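Local coordinates for hydroquinone dioxygenase large subunit (Pseudomonas sp., PDB 4ZXA), which forms with the small subunit a two-subunit, Fe2+-dependent hydroquinone 1,2-dioxygenase, which cleaves the aromatic ring of hydroquinone, at the interface of chains B and A. Numbering follows the deposited sequence. Chains: chain A, Hydroquinone dioxygenase large subunit; chain B, Hydroquinone dioxygenase small subunit.

The interface of chains B and A. Residues chain B 10, 12; chain A 193-194, 197, 268-269, 309.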
loop_
_atom_site.group_PDB
_atom_site.type_symbol
_atom_site.label_atom_id
_atom_site.label_comp_id
_atom_site.label_asym_id
_atom_site.label_seq_id
_atom_site.Cartn_x
_atom_site.Cartn_y
_atom_site.Cartn_z
ATOM N N VAL B 10 -24.991 12.573 -2.038
ATOM C CA VAL B 10 -23.677 13.182 -2.071
ATOM C C VAL B 10 -23.757 14.515 -1.334
ATOM O O VAL B 10 -24.546 15.381 -1.707
ATOM C CB VAL B 10 -23.189 13.407 -3.526
ATOM C CG1 VAL B 10 -21.883 14.176 -3.534
ATOM C CG2 VAL B 10 -23.035 12.075 -4.256
ATOM N N THR B 12 -21.332 17.547 -0.373
ATOM C CA THR B 12 -20.089 18.296 -0.382
ATOM C C THR B 12 -20.141 19.335 0.749
ATOM O O THR B 12 -20.911 20.312 0.709
ATOM C CB THR B 12 -19.856 18.973 -1.744
ATOM O OG1 THR B 12 -19.784 17.971 -2.773
ATOM C CG2 THR B 12 -18.569 19.794 -1.720
ATOM N N GLN A 193 -18.887 12.755 -7.286
ATOM C CA GLN A 193 -18.793 13.121 -5.871
ATOM C C GLN A 193 -18.899 14.627 -5.648
ATOM O O GLN A 193 -18.681 15.115 -4.548
ATOM C CB GLN A 193 -17.538 12.539 -5.205
ATOM C CG GLN A 193 -17.608 11.022 -5.013
ATOM C CD GLN A 193 -16.594 10.474 -4.000
ATOM O OE1 GLN A 193 -15.784 11.208 -3.431
ATOM N NE2 GLN A 193 -16.648 9.179 -3.773
ATOM N N PHE A 194 -19.237 15.360 -6.701
ATOM C CA PHE A 194 -19.551 16.774 -6.574
ATOM C C PHE A 194 -20.936 17.050 -7.162
ATOM O O PHE A 194 -21.295 18.205 -7.406
ATOM C CB PHE A 194 -18.483 17.650 -7.252
ATOM C CG PHE A 194 -17.154 17.675 -6.523
ATOM C CD1 PHE A 194 -17.101 17.866 -5.153
ATOM C CD2 PHE A 194 -15.963 17.494 -7.212
ATOM C CE1 PHE A 194 -15.893 17.891 -4.480
ATOM C CE2 PHE A 194 -14.741 17.509 -6.540
ATOM C CZ PHE A 194 -14.702 17.706 -5.171
ATOM N N VAL A 197 -23.014 20.063 -6.048
ATOM C CA VAL A 197 -22.453 21.419 -6.088
ATOM C C VAL A 197 -23.174 22.340 -7.084
ATOM O O VAL A 197 -23.366 21.983 -8.237
ATOM C CB VAL A 197 -20.948 21.360 -6.416
ATOM C CG1 VAL A 197 -20.377 22.749 -6.728
ATOM C CG2 VAL A 197 -20.210 20.712 -5.273
ATOM N N SER A 268 -13.460 22.491 0.697
ATOM C CA SER A 268 -14.615 21.638 0.961
ATOM C C SER A 268 -14.207 20.354 1.661
ATOM O O SER A 268 -13.086 19.885 1.498
ATOM C CB SER A 268 -15.343 21.287 -0.334
ATOM O OG SER A 268 -14.898 20.043 -0.837
ATOM N N ASP A 269 -15.121 19.802 2.451
ATOM C CA ASP A 269 -14.927 18.509 3.080
ATOM C C ASP A 269 -13.715 18.486 4.013
ATOM O O ASP A 269 -13.519 19.430 4.784
ATOM C CB ASP A 269 -14.878 17.420 2.010
ATOM C CG ASP A 269 -16.169 17.376 1.199
ATOM O OD1 ASP A 269 -17.201 16.948 1.767
ATOM O OD2 ASP A 269 -16.176 17.799 0.016
ATOM N N LYS A 309 -13.632 11.525 0.825
ATOM C CA LYS A 309 -14.471 12.040 -0.243
ATOM C C LYS A 309 -13.687 13.025 -1.101
ATOM O O LYS A 309 -12.940 13.842 -0.574
ATOM C CB LYS A 309 -15.721 12.747 0.310
ATOM C CG LYS A 309 -16.491 13.492 -0.775
ATOM C CD LYS A 309 -17.773 14.125 -0.262
ATOM C CE LYS A 309 -18.523 14.917 -1.349
ATOM N NZ LYS A 309 -17.814 16.163 -1.771
#
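B:Thr12 sets its short polar side chain against the ammonium end of A:Lys309, in the heterologous interface between the small and large subunits of the dioxygenase. The hydroxyl B:Thr12 OG1 accepts a hydrogen bond from A:Lys309 NZ at 2.9 Å, the two side chains crossing at about a right angle. Threonine suits this position because its two branches do different work. OG1 lies anti to the carbonyl carbon (chi1 -60°), facing the lysine. B:Thr12 OG1 also sits in the ring plane at the edge of A:Phe194, 3.6 Å from A:Phe194 CD1, where a flat ring can border the hydroxyl without competing for its bond. The methyl B:Thr12 CG2 points instead towards A:Ser268 and A:Asp269, resting 3.6 Å from A:Asp269 OD2. A:Val197 adds an aliphatic wall, its CG2 lying 4.0 Å from B:Thr12 CB. Two residues earlier, the branched B:Val10 packs its methyl CG1 beside the A:Gln193 backbone, 4.0 Å from A:Gln193 CA.

A:Asp269 thus touches B:Thr12 and also positions the lysine. The chain of A:Lys309, long enough to reach both, runs extended and then bends at its last torsion (chi4 -69°). A:Lys309 NZ forms a salt bridge and hydrogen bond with A:Asp269 OD2 at 2.9 Å, from above the carboxylate plane. Behind them, the short A:Ser268 OG donates to the same oxygen from the opposite face, which is likely to steady the carboxylate. The A:Gln193 carbonyl gives NZ a further, weak partner. An alanine in place of A:Asp269 would probably leave NZ without its charge partner and A:Ser268 OG without this acceptor, so that NZ is less firmly fixed towards B:Thr12 OG1.

B:Val10 and B:Thr12 belong to the extended N-terminal segment of the small subunit, which precedes its first strand, 24-27, and lies across the large subunit. There it meets the 3-10 helix 192-194, the following loop with A:Val197, and loops between strands 262-266 and 270-277 and between 301-307 and 310-318, probably of the cupin fold.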